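Local structure of ADP-ribosylglycohydrolase (Thermus thermophilus, 2YZV) at residues 178-184 with 262-267; 77-81 with 108-112; 36-41 with 243-247; 163-167 with 220-225; 210-214 with 229-234. The protein belongs to the ADP-ribosylglycohydrolase family and folds as a compact, mainly helical single chain that carries two bound magnesium ions. All blocks are in the same frame, centred on the assembly; numbering follows the deposited sequence.

In the fold
The five contacts tie together a single-chain fold built of helices and loops, without strands. Contact 3 joins the most distant parts of the sequence, a loop near the start and helix 238-246, and spans contacts 2, 4 and 5. Contact 2 comes first of the inner ones and stands apart, with its centre about 32 Å from that of contact 1 and about 34 Å from those of contacts 3 and 5. Helix 162-179 serves contacts 4 and 1 in turn, and helix 221-234 serves contacts 4 and 5. Contacts 1 and 5 touch through F232, and contacts 3 and 5 where L244 packs against W230, so these three form one continuous packed region.

Contact 1 (178-184 with 262-267)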
# COMPACT_ATOMS: atom_id res chain seq x y z
N ALA A 178 -0.98 -12.76 4.98
CA ALA A 178 -1.54 -12.12 6.17
C ALA A 178 -3.05 -12.31 6.22
O ALA A 178 -3.61 -12.61 7.28
CB ALA A 178 -1.19 -10.63 6.19
N LEU A 179 -3.72 -12.15 5.08
CA LEU A 179 -5.17 -12.31 5.02
C LEU A 179 -5.59 -13.73 5.36
O LEU A 179 -6.71 -13.96 5.83
CB LEU A 179 -5.69 -11.95 3.62
CG LEU A 179 -5.64 -10.48 3.23
CD1 LEU A 179 -6.00 -10.33 1.76
CD2 LEU A 179 -6.59 -9.67 4.11
N ARG A 180 -4.69 -14.67 5.13
CA ARG A 180 -4.97 -16.08 5.41
C ARG A 180 -4.61 -16.49 6.82
O ARG A 180 -4.71 -17.66 7.18
CB ARG A 180 -4.26 -16.95 4.38
CG ARG A 180 -4.87 -16.82 3.00
CD ARG A 180 -4.14 -17.61 1.95
NE ARG A 180 -4.88 -17.62 0.70
CZ ARG A 180 -4.48 -18.24 -0.41
NH1 ARG A 180 -3.34 -18.92 -0.41
NH2 ARG A 180 -5.23 -18.20 -1.50
N GLY A 181 -4.18 -15.52 7.63
CA GLY A 181 -3.84 -15.81 9.01
C GLY A 181 -2.42 -16.21 9.33
O GLY A 181 -2.15 -16.67 10.44
N ALA A 182 -1.51 -16.04 8.38
CA ALA A 182 -0.12 -16.40 8.62
C ALA A 182 0.44 -15.57 9.77
O ALA A 182 0.13 -14.39 9.91
CB ALA A 182 0.72 -16.18 7.36
N PRO A 183 1.27 -16.19 10.63
CA PRO A 183 1.86 -15.48 11.77
C PRO A 183 2.94 -14.49 11.37
O PRO A 183 3.56 -14.62 10.31
CB PRO A 183 2.39 -16.62 12.64
CG PRO A 183 2.83 -17.62 11.62
CD PRO A 183 1.69 -17.60 10.61
N LYS A 184 3.16 -13.49 12.22
CA LYS A 184 4.16 -12.45 11.95
C LYS A 184 5.52 -13.04 11.60
O LYS A 184 6.19 -12.57 10.68
CB LYS A 184 4.30 -11.52 13.16
CG LYS A 184 5.33 -10.42 12.96
CD LYS A 184 5.37 -9.42 14.12
CE LYS A 184 4.13 -8.55 14.16
NZ LYS A 184 4.28 -7.46 15.17
N LEU A 262 -0.45 -4.05 5.36
CA LEU A 262 0.05 -5.27 5.97
C LEU A 262 -0.47 -5.47 7.38
O LEU A 262 -0.99 -6.53 7.71
CB LEU A 262 1.58 -5.29 5.97
CG LEU A 262 2.27 -6.49 6.63
CD1 LEU A 262 1.82 -7.79 5.97
CD2 LEU A 262 3.78 -6.32 6.50
N ALA A 263 -0.33 -4.44 8.21
CA ALA A 263 -0.79 -4.51 9.59
C ALA A 263 -2.31 -4.59 9.66
O ALA A 263 -2.86 -5.21 10.58
CB ALA A 263 -0.28 -3.30 10.37
N GLY A 264 -2.99 -3.98 8.70
CA GLY A 264 -4.45 -4.03 8.68
C GLY A 264 -4.93 -5.45 8.42
O GLY A 264 -5.88 -5.93 9.05
N ALA A 265 -4.27 -6.13 7.49
CA ALA A 265 -4.63 -7.51 7.17
C ALA A 265 -4.27 -8.44 8.32
O ALA A 265 -4.97 -9.42 8.59
CB ALA A 265 -3.90 -7.95 5.90
N TYR A 266 -3.17 -8.13 9.00
CA TYR A 266 -2.69 -8.95 10.10
C TYR A 266 -3.49 -8.79 11.39
O TYR A 266 -3.91 -9.79 12.00
CB TYR A 266 -1.22 -8.62 10.39
CG TYR A 266 -0.61 -9.48 11.47
CD1 TYR A 266 -0.32 -10.82 11.24
CD2 TYR A 266 -0.35 -8.96 12.73
CE1 TYR A 266 0.23 -11.63 12.23
CE2 TYR A 266 0.20 -9.75 13.74
CZ TYR A 266 0.48 -11.09 13.48
OH TYR A 266 1.01 -11.88 14.47
N TYR A 267 -3.71 -7.55 11.82
CA TYR A 267 -4.43 -7.26 13.06
C TYR A 267 -5.95 -7.15 12.88
O TYR A 267 -6.71 -7.37 13.83
CB TYR A 267 -3.91 -5.97 13.69
CG TYR A 267 -2.46 -6.00 14.12
CD1 TYR A 267 -2.05 -6.81 15.18
CD2 TYR A 267 -1.52 -5.18 13.51
CE1 TYR A 267 -0.72 -6.80 15.62
CE2 TYR A 267 -0.20 -5.16 13.94
CZ TYR A 267 0.19 -5.97 14.99
OH TYR A 267 1.50 -5.92 15.44
O HOH W 1 2.48 -8.02 17.00
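A178 and L179, the last residues of helix 162-179, lie against A265 and Y266 near the end of helix 252-267, with CA atoms 5.2 Å apart for A178 and Y266. The 178-184 segment then leaves its helix at G181, whose positive phi belongs to a Schellman motif, and P183 takes the N-cap position of helix 184-189. Small side chains meet between the helices: A178 CB rests 3.8 Å from A265 CB. Next to this pair L179 CD2 packs against A265 CB at 3.7 Å, and L262 CD1 reaches toward A178 CB. This is packing between the C-terminal ends of helices 162-179 and 252-267, with helix 4-26 also lying against L179 and A265 and helix 184-189 against A178. The turn between the helices wraps round the Y266 ring. With CG anti to the backbone N (chi1 -177°), the ring extends across the turn, its CE1 edge meeting A182 O at 3.6 Å near the ring plane. K184 CB lies 3.6 Å from Y266 OH, and the two side chains cross at about a right angle. The lysine chain bends at chi3 (-70°), which carries its amino group past Y266 toward Y267. There NZ is hydrogen-bonded to F232 O and makes a cation-pi contact with the F232 ring, and a water accepts from K184 NZ at 2.6 Å while also bonding to Y267 OH at 2.8 Å. Y266 CD2 sits over the centre of the Y267 ring, 3.5 Å above its plane, and Y266 also meets F232 edge-to-face.

Contact 2 (77-81 with 108-112)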
# COMPACT_ATOMS: atom_id res chain seq x y z
N LYS A 77 -5.95 -1.28 -18.84
CA LYS A 77 -6.35 -0.16 -19.67
C LYS A 77 -7.38 0.69 -18.91
O LYS A 77 -7.27 1.91 -18.87
CB LYS A 77 -6.96 -0.65 -20.99
CG LYS A 77 -7.45 0.46 -21.88
CD LYS A 77 -8.01 -0.07 -23.19
CE LYS A 77 -8.52 1.06 -24.07
NZ LYS A 77 -7.46 2.08 -24.30
N ASP A 78 -8.36 0.03 -18.30
CA ASP A 78 -9.38 0.74 -17.54
C ASP A 78 -8.78 1.39 -16.30
O ASP A 78 -9.20 2.47 -15.88
CB ASP A 78 -10.51 -0.21 -17.13
CG ASP A 78 -11.60 0.48 -16.34
OD1 ASP A 78 -11.62 0.34 -15.10
OD2 ASP A 78 -12.43 1.18 -16.95
N GLN A 79 -7.80 0.73 -15.70
CA GLN A 79 -7.14 1.29 -14.52
C GLN A 79 -6.54 2.63 -14.89
O GLN A 79 -6.73 3.62 -14.18
CB GLN A 79 -6.04 0.34 -14.03
CG GLN A 79 -6.57 -0.90 -13.35
CD GLN A 79 -5.51 -1.97 -13.20
OE1 GLN A 79 -4.31 -1.68 -13.14
NE2 GLN A 79 -5.95 -3.23 -13.12
N MET A 80 -5.83 2.67 -16.01
CA MET A 80 -5.18 3.88 -16.47
C MET A 80 -6.18 4.94 -16.92
O MET A 80 -5.93 6.14 -16.75
CB MET A 80 -4.19 3.56 -17.60
CG MET A 80 -2.96 2.80 -17.11
SD MET A 80 -1.90 3.78 -16.01
CE MET A 80 -0.80 4.55 -17.22
N ASP A 81 -7.31 4.53 -17.49
CA ASP A 81 -8.32 5.50 -17.90
C ASP A 81 -8.77 6.24 -16.65
O ASP A 81 -8.95 7.46 -16.66
CB ASP A 81 -9.54 4.81 -18.54
CG ASP A 81 -9.25 4.25 -19.92
OD1 ASP A 81 -8.46 4.87 -20.66
OD2 ASP A 81 -9.83 3.20 -20.26
N ALA A 108 3.96 8.60 -16.85
CA ALA A 108 3.34 7.35 -17.27
C ALA A 108 1.93 7.63 -17.79
O ALA A 108 1.52 7.09 -18.81
CB ALA A 108 3.30 6.37 -16.11
N LEU A 109 1.20 8.48 -17.08
CA LEU A 109 -0.16 8.80 -17.49
C LEU A 109 -0.20 9.52 -18.84
O LEU A 109 -1.06 9.25 -19.67
CB LEU A 109 -0.85 9.65 -16.41
CG LEU A 109 -1.02 8.93 -15.07
CD1 LEU A 109 -1.68 9.85 -14.07
CD2 LEU A 109 -1.85 7.67 -15.26
N GLU A 110 0.74 10.44 -19.07
CA GLU A 110 0.78 11.15 -20.34
C GLU A 110 1.28 10.24 -21.45
O GLU A 110 0.93 10.41 -22.62
CB GLU A 110 1.67 12.39 -20.24
CG GLU A 110 1.10 13.50 -19.35
CD GLU A 110 -0.22 14.05 -19.85
OE1 GLU A 110 -0.59 13.79 -21.02
OE2 GLU A 110 -0.90 14.77 -19.08
N ARG A 111 2.11 9.26 -21.09
CA ARG A 111 2.62 8.31 -22.07
C ARG A 111 1.43 7.47 -22.55
O ARG A 111 1.26 7.24 -23.74
CB ARG A 111 3.68 7.40 -21.44
CG ARG A 111 4.26 6.34 -22.36
CD ARG A 111 5.38 5.55 -21.68
NE ARG A 111 6.60 6.33 -21.50
CZ ARG A 111 7.11 6.69 -20.32
NH1 ARG A 111 6.50 6.35 -19.19
NH2 ARG A 111 8.23 7.39 -20.27
N TYR A 112 0.61 7.04 -21.60
CA TYR A 112 -0.58 6.25 -21.92
C TYR A 112 -1.55 7.08 -22.77
O TYR A 112 -2.10 6.59 -23.76
CB TYR A 112 -1.28 5.80 -20.64
CG TYR A 112 -2.66 5.22 -20.89
CD1 TYR A 112 -2.81 4.04 -21.61
CD2 TYR A 112 -3.81 5.89 -20.47
CE1 TYR A 112 -4.07 3.53 -21.90
CE2 TYR A 112 -5.07 5.39 -20.75
CZ TYR A 112 -5.19 4.21 -21.47
OH TYR A 112 -6.44 3.71 -21.77
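Y112 OH is held between two charged side chains, D81 and K77. It donates to D81 OD1 at 2.6 Å and accepts from K77 NZ at 3.2 Å, in a helix-helix contact between helices 76-89 and 105-115. The segment axes cross at -114° and come no closer than 10.9 Å, so long side chains must bridge the space. Y112 does so with CG anti to its own N (chi1 169°), sending the ring across to the facing helix, where its hydroxyl falls between residues one turn apart. D81 OD1 lies at the ring edge and receives the hydroxyl from above the carboxylate plane, 43° out of it. The positive charge on K77 and the negative one on D81 would probably polarise the phenol O-H. The ring is further fixed from one face, where M80 CB makes a CH-pi contact 3.8 Å from the centroid of the Y112 ring. The methionine chain bends at both chi2 and chi3, and M80 CE ends 3.7 Å from Y112 CB and 3.8 Å from L109 CD2. Beyond this first shell, M80 also touches A120 and T157, while L109 packs on Y83 and Y87 of helix 76-89. Within helix 105-115 itself, Y112 N is hydrogen-bonded to A108 O at 2.9 Å.

Contact 3 (36-41 with 243-247); sequences FPEVRE and RLAVN
Hydrogen bonds from the N247 amide pin the backbone of V39. N247 OD1 accepts from V39 N at 2.9 Å, a nearly straight bond (171°) on a lone pair in the carbonyl plane. N247 ND2 gives one proton to V39 O at 3.1 Å and the other to R243 O at 2.8 Å. The side-chain amide thus pairs with both the N-H and the C=O of V39. A water also donates to N247 OD1 and to F36 O, and the edge of the F36 ring approaches N247 OD1 through CE1 at 3.3 Å. This arrangement fixes the loop between helices 4-26 and 57-72 across the end of helix 238-246, of which N247 is the first residue beyond. Charged contacts lie further along the loop. R243, extended from CG to NE, holds R40 O through NH2 at 3.1 Å and forms a salt bridge from R243 NH2 to E41 OE2 at 2.8 Å, with the carboxylate and guanidinium planes nearly perpendicular (84°). R243 NH2 is also salt-bridged to E239, and E41 OE1 to R275. The guanidinium of R40 is modelled so near that of R243, donor against donor, that its placing is doubtful. Apolar contact is slight: V39 CB faces V246 CG2 at 4.4 Å.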
# COMPACT_ATOMS: atom_id res chain seq x y z
N PHE A 36 10.72 16.55 14.55
CA PHE A 36 9.36 16.93 14.90
C PHE A 36 8.80 16.06 16.02
O PHE A 36 9.20 14.90 16.18
CB PHE A 36 8.46 16.83 13.66
CG PHE A 36 8.46 15.46 13.04
CD1 PHE A 36 7.56 14.49 13.47
CD2 PHE A 36 9.37 15.14 12.04
CE1 PHE A 36 7.57 13.21 12.91
CE2 PHE A 36 9.39 13.87 11.47
CZ PHE A 36 8.49 12.90 11.91
N PRO A 37 7.87 16.60 16.82
CA PRO A 37 7.24 15.87 17.93
C PRO A 37 6.54 14.61 17.45
O PRO A 37 5.99 14.59 16.35
CB PRO A 37 6.27 16.89 18.51
CG PRO A 37 6.96 18.20 18.23
CD PRO A 37 7.42 18.01 16.81
N GLU A 38 6.54 13.57 18.27
CA GLU A 38 5.89 12.32 17.88
C GLU A 38 4.45 12.50 17.43
O GLU A 38 3.62 13.06 18.15
CB GLU A 38 5.92 11.29 19.01
CG GLU A 38 5.14 10.02 18.65
CD GLU A 38 5.05 9.02 19.78
OE1 GLU A 38 4.82 9.44 20.93
OE2 GLU A 38 5.19 7.81 19.51
N VAL A 39 4.17 12.02 16.23
CA VAL A 39 2.83 12.08 15.67
C VAL A 39 2.08 10.90 16.27
O VAL A 39 2.56 9.76 16.20
CB VAL A 39 2.85 11.93 14.14
CG1 VAL A 39 1.43 11.89 13.59
CG2 VAL A 39 3.62 13.08 13.52
N ARG A 40 0.91 11.16 16.84
CA ARG A 40 0.12 10.10 17.46
C ARG A 40 -1.36 10.11 17.08
O ARG A 40 -2.04 9.09 17.21
CB ARG A 40 0.22 10.20 18.99
CG ARG A 40 1.64 10.14 19.53
CD ARG A 40 1.68 10.47 21.02
NE ARG A 40 0.93 9.52 21.83
CZ ARG A 40 1.26 8.24 21.99
NH1 ARG A 40 2.34 7.75 21.39
NH2 ARG A 40 0.52 7.45 22.76
N GLU A 41 -1.87 11.24 16.62
CA GLU A 41 -3.28 11.33 16.27
C GLU A 41 -3.55 11.97 14.91
O GLU A 41 -2.65 12.52 14.28
CB GLU A 41 -4.03 12.11 17.35
CG GLU A 41 -3.87 11.57 18.77
CD GLU A 41 -4.19 10.10 18.89
OE1 GLU A 41 -5.09 9.62 18.17
OE2 GLU A 41 -3.55 9.41 19.72
N ARG A 243 2.62 4.31 14.40
CA ARG A 243 3.35 5.47 14.89
C ARG A 243 4.83 5.35 14.55
O ARG A 243 5.48 6.33 14.21
CB ARG A 243 3.14 5.66 16.39
CG ARG A 243 1.77 6.23 16.71
CD ARG A 243 1.46 6.22 18.19
NE ARG A 243 0.16 6.83 18.45
CZ ARG A 243 -0.51 6.70 19.59
NH1 ARG A 243 -0.00 5.97 20.58
NH2 ARG A 243 -1.68 7.30 19.75
N LEU A 244 5.38 4.14 14.63
CA LEU A 244 6.78 3.95 14.30
C LEU A 244 7.00 4.29 12.83
O LEU A 244 7.96 4.97 12.47
CB LEU A 244 7.22 2.50 14.54
CG LEU A 244 7.39 2.05 15.99
CD1 LEU A 244 7.89 0.61 16.00
CD2 LEU A 244 8.39 2.96 16.70
N ALA A 245 6.08 3.82 11.98
CA ALA A 245 6.20 4.06 10.55
C ALA A 245 6.14 5.53 10.15
O ALA A 245 7.02 6.02 9.44
CB ALA A 245 5.11 3.28 9.80
N VAL A 246 5.12 6.24 10.60
CA VAL A 246 5.00 7.63 10.19
C VAL A 246 6.03 8.55 10.82
O VAL A 246 6.39 9.56 10.21
CB VAL A 246 3.57 8.18 10.44
CG1 VAL A 246 2.55 7.34 9.68
CG2 VAL A 246 3.26 8.21 11.92
N ASN A 247 6.52 8.22 12.00
CA ASN A 247 7.51 9.07 12.63
C ASN A 247 8.90 8.99 12.04
O ASN A 247 9.84 9.62 12.53
CB ASN A 247 7.51 8.85 14.15
CG ASN A 247 6.38 9.60 14.83
OD1 ASN A 247 6.41 10.83 14.93
ND2 ASN A 247 5.36 8.87 15.27
O HOH W 2 8.76 12.28 15.81
O HOH W 3 -2.16 7.44 22.66

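Contact 4 (163-167 with 220-225)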
# COMPACT_ATOMS: atom_id res chain seq x y z
N GLU A 163 13.25 -3.47 -9.45
CA GLU A 163 13.04 -3.53 -8.01
C GLU A 163 11.65 -3.11 -7.56
O GLU A 163 11.17 -3.57 -6.52
CB GLU A 163 14.10 -2.71 -7.25
CG GLU A 163 14.17 -1.24 -7.62
CD GLU A 163 15.19 -0.95 -8.71
OE1 GLU A 163 15.05 -1.50 -9.82
OE2 GLU A 163 16.13 -0.16 -8.45
N ALA A 164 11.00 -2.24 -8.33
CA ALA A 164 9.65 -1.81 -7.97
C ALA A 164 8.67 -2.94 -8.30
O ALA A 164 7.76 -3.22 -7.53
CB ALA A 164 9.27 -0.55 -8.73
N LEU A 165 8.87 -3.59 -9.44
CA LEU A 165 8.01 -4.69 -9.83
C LEU A 165 8.14 -5.83 -8.81
O LEU A 165 7.14 -6.38 -8.36
CB LEU A 165 8.37 -5.19 -11.23
CG LEU A 165 8.28 -4.11 -12.32
CD1 LEU A 165 8.49 -4.75 -13.68
CD2 LEU A 165 6.92 -3.43 -12.27
N GLU A 166 9.37 -6.17 -8.44
CA GLU A 166 9.60 -7.25 -7.49
C GLU A 166 9.09 -6.91 -6.09
O GLU A 166 8.57 -7.77 -5.39
CB GLU A 166 11.08 -7.61 -7.43
CG GLU A 166 11.64 -8.10 -8.76
CD GLU A 166 13.13 -8.39 -8.69
OE1 GLU A 166 13.81 -7.76 -7.85
OE2 GLU A 166 13.61 -9.23 -9.47
N ALA A 167 9.25 -5.65 -5.68
CA ALA A 167 8.78 -5.24 -4.36
C ALA A 167 7.26 -5.39 -4.30
O ALA A 167 6.70 -5.74 -3.26
CB ALA A 167 9.18 -3.80 -4.08
N TYR A 220 11.96 5.18 -2.41
CA TYR A 220 12.45 4.07 -3.23
C TYR A 220 11.69 2.82 -2.80
O TYR A 220 11.67 2.48 -1.63
CB TYR A 220 13.96 3.93 -2.99
CG TYR A 220 14.67 2.84 -3.76
CD1 TYR A 220 14.57 2.76 -5.15
CD2 TYR A 220 15.51 1.94 -3.11
CE1 TYR A 220 15.30 1.81 -5.87
CE2 TYR A 220 16.24 0.99 -3.81
CZ TYR A 220 16.13 0.93 -5.19
OH TYR A 220 16.85 -0.01 -5.89
N ALA A 221 11.06 2.12 -3.76
CA ALA A 221 10.26 0.93 -3.44
C ALA A 221 10.85 -0.06 -2.44
O ALA A 221 10.20 -0.41 -1.46
CB ALA A 221 9.86 0.20 -4.73
N PRO A 222 12.08 -0.55 -2.68
CA PRO A 222 12.64 -1.50 -1.72
C PRO A 222 12.75 -0.90 -0.32
O PRO A 222 12.50 -1.57 0.68
CB PRO A 222 14.01 -1.82 -2.31
CG PRO A 222 13.78 -1.68 -3.79
CD PRO A 222 12.95 -0.42 -3.86
N GLY A 223 13.13 0.38 -0.26
CA GLY A 223 13.27 1.05 1.03
C GLY A 223 11.95 1.27 1.72
O GLY A 223 11.86 1.20 2.95
N THR A 224 10.90 1.54 0.94
CA THR A 224 9.58 1.77 1.51
C THR A 224 9.08 0.45 2.11
O THR A 224 8.55 0.42 3.22
CB THR A 224 8.59 2.24 0.44
OG1 THR A 224 9.10 3.43 -0.17
CG2 THR A 224 7.23 2.52 1.06
N LEU A 225 9.27 -0.63 1.36
CA LEU A 225 8.86 -1.94 1.83
C LEU A 225 9.61 -2.27 3.12
O LEU A 225 9.02 -2.73 4.09
CB LEU A 225 9.16 -3.00 0.76
CG LEU A 225 8.78 -4.44 1.12
CD1 LEU A 225 7.29 -4.54 1.43
CD2 LEU A 225 9.16 -5.36 -0.04
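E163 and Y220 meet through contrasting first torsions. The glutamate places CG between its backbone N and carbonyl carbon (chi1 58°) and then bends at chi2, while Y220 keeps CG anti to its N, so that the two side chains come together at about a right angle. Y220 OH donates to E163 OE2 at 2.7 Å, meeting the carboxylate on its anti side, somewhat out of its plane. OE2 itself lies at the ring edge, and the carboxylate and ring planes stand 84° apart. P222, two residues on, sits with CD over the centre of the Y220 ring, 3.4 Å above one face, and P222 CG touches E163 CB at 3.6 Å. Deeper in, A221 CB lies 3.8 Å from A164 CA and 4.1 Å from A167 CB, while L225 CD2 approaches A167 O at 4.1 Å. T224, turned elsewhere, packs on T254, a ligand of one magnesium ion. Y220 is the N-cap residue of helix 221-234, so the E163 bond holds the very start of that helix against helix 162-179. The result is an alanine-lined packing of two roughly parallel helices, the segments inclined at 31° with their axes 9.2 Å apart at closest.

Contact 5 (210-214 with 229-234)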
# COMPACT_ATOMS: atom_id res chain seq x y z
N PHE A 210 15.41 -5.18 6.85
CA PHE A 210 14.34 -4.49 7.56
C PHE A 210 14.41 -4.53 9.09
O PHE A 210 13.66 -3.82 9.76
CB PHE A 210 12.99 -5.04 7.09
CG PHE A 210 12.78 -6.49 7.39
CD1 PHE A 210 12.35 -6.90 8.65
CD2 PHE A 210 13.05 -7.46 6.43
CE1 PHE A 210 12.19 -8.26 8.95
CE2 PHE A 210 12.89 -8.83 6.71
CZ PHE A 210 12.45 -9.22 7.98
N TRP A 211 15.28 -5.36 9.65
CA TRP A 211 15.37 -5.45 11.11
C TRP A 211 15.96 -4.16 11.70
O TRP A 211 15.78 -3.89 12.90
CB TRP A 211 16.22 -6.65 11.53
CG TRP A 211 15.65 -8.01 11.15
CD1 TRP A 211 16.23 -8.94 10.34
CD2 TRP A 211 14.43 -8.59 11.63
NE1 TRP A 211 15.45 -10.07 10.28
CE2 TRP A 211 14.34 -9.89 11.06
CE3 TRP A 211 13.40 -8.16 12.48
CZ2 TRP A 211 13.27 -10.75 11.32
CZ3 TRP A 211 12.33 -9.02 12.73
CH2 TRP A 211 12.28 -10.30 12.15
N GLU A 212 16.65 -3.38 10.88
CA GLU A 212 17.24 -2.14 11.36
C GLU A 212 16.31 -0.97 11.06
O GLU A 212 15.69 -0.92 10.00
CB GLU A 212 18.59 -1.89 10.68
CG GLU A 212 19.30 -0.67 11.23
CD GLU A 212 19.59 -0.79 12.71
OE1 GLU A 212 20.43 -1.63 13.08
OE2 GLU A 212 18.96 -0.06 13.51
N ALA A 213 16.21 -0.04 12.01
CA ALA A 213 15.35 1.12 11.83
C ALA A 213 15.89 2.02 10.73
O ALA A 213 17.09 2.30 10.68
CB ALA A 213 15.26 1.91 13.14
N PRO A 214 15.02 2.48 9.82
CA PRO A 214 15.44 3.36 8.72
C PRO A 214 15.82 4.73 9.27
O PRO A 214 15.36 5.13 10.34
CB PRO A 214 14.20 3.43 7.84
CG PRO A 214 13.47 2.16 8.14
CD PRO A 214 13.63 2.05 9.63
N LEU A 229 8.09 -3.05 6.83
CA LEU A 229 8.38 -4.32 7.48
C LEU A 229 9.02 -4.09 8.85
O LEU A 229 8.75 -4.83 9.80
CB LEU A 229 9.29 -5.18 6.60
CG LEU A 229 8.61 -5.81 5.39
CD1 LEU A 229 9.64 -6.50 4.51
CD2 LEU A 229 7.55 -6.81 5.85
N TRP A 230 9.87 -3.08 8.96
CA TRP A 230 10.50 -2.77 10.24
C TRP A 230 9.45 -2.36 11.26
O TRP A 230 9.44 -2.84 12.39
CB TRP A 230 11.50 -1.62 10.05
CG TRP A 230 11.93 -0.99 11.33
CD1 TRP A 230 12.83 -1.47 12.24
CD2 TRP A 230 11.44 0.24 11.87
NE1 TRP A 230 12.93 -0.62 13.31
CE2 TRP A 230 12.08 0.44 13.11
CE3 TRP A 230 10.51 1.20 11.43
CZ2 TRP A 230 11.83 1.56 13.92
CZ3 TRP A 230 10.26 2.31 12.24
CH2 TRP A 230 10.92 2.48 13.47
N ALA A 231 8.55 -1.46 10.86
CA ALA A 231 7.50 -0.98 11.75
C ALA A 231 6.59 -2.13 12.17
O ALA A 231 6.12 -2.19 13.31
CB ALA A 231 6.68 0.11 11.06
N PHE A 232 6.34 -3.04 11.24
CA PHE A 232 5.49 -4.19 11.52
C PHE A 232 6.19 -5.12 12.51
O PHE A 232 5.58 -5.63 13.45
CB PHE A 232 5.17 -4.93 10.21
CG PHE A 232 4.28 -6.14 10.38
CD1 PHE A 232 3.03 -6.02 10.98
CD2 PHE A 232 4.68 -7.38 9.90
CE1 PHE A 232 2.19 -7.13 11.11
CE2 PHE A 232 3.85 -8.50 10.02
CZ PHE A 232 2.60 -8.37 10.62
N ALA A 233 7.49 -5.32 12.31
CA ALA A 233 8.26 -6.19 13.19
C ALA A 233 8.37 -5.66 14.62
O ALA A 233 8.25 -6.42 15.59
CB ALA A 233 9.65 -6.40 12.62
N ARG A 234 8.57 -4.35 14.76
CA ARG A 234 8.72 -3.76 16.08
C ARG A 234 7.43 -3.37 16.79
O ARG A 234 7.38 -3.34 18.02
CB ARG A 234 9.65 -2.54 16.01
CG ARG A 234 11.02 -2.84 15.41
CD ARG A 234 11.70 -4.03 16.08
NE ARG A 234 12.98 -4.32 15.44
CZ ARG A 234 13.55 -5.52 15.44
NH1 ARG A 234 12.96 -6.54 16.05
NH2 ARG A 234 14.70 -5.70 14.81
O HOH W 4 15.03 -2.13 15.16
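F210 and W230 bring their CA atoms within 5.0 Å, where the loop that follows helix 200-209 lies along the last turns of helix 221-234. In this helix-loop-helix connection the loop thus doubles back on the helix it leads into. The anti first torsion of W230 (chi1 164°) lays its indole against residues 213-214 of the loop, which cover one face. A213 CA makes a CH-pi contact 3.5 Å from the centroid of the five-membered ring of W230, and P214 CD lies over the six-membered ring of W230 at 4.0 Å from its centroid. F210 O sits near the plane of the same indole, at its edge, close to W230 CB. On the buried side F210 CB packs on L229 CB at 3.7 Å, and the F210 ring puts CE1 over the centre of the W211 ring. W211 is turned so that CZ3 touches A233 CB at 3.7 Å, and its CE3 lies near R234 NH2, the ring and guanidinium planes being 35° apart. Around these, L188 of helix 184-189 touches F210, W211 and A233, while L244 of helix 238-246 and L248 beyond it touch W230. The polar part of the contact centres on W211 O. R234 bends its chain at chi2 to bring NH2 onto a lone pair of W211 O, in the carbonyl plane, at 2.8 Å with an N-H...O angle of 159°. A water also donates to W211 O, and it accepts from R234 NE at 3.0 Å and from W230 NE1 at 3.2 Å.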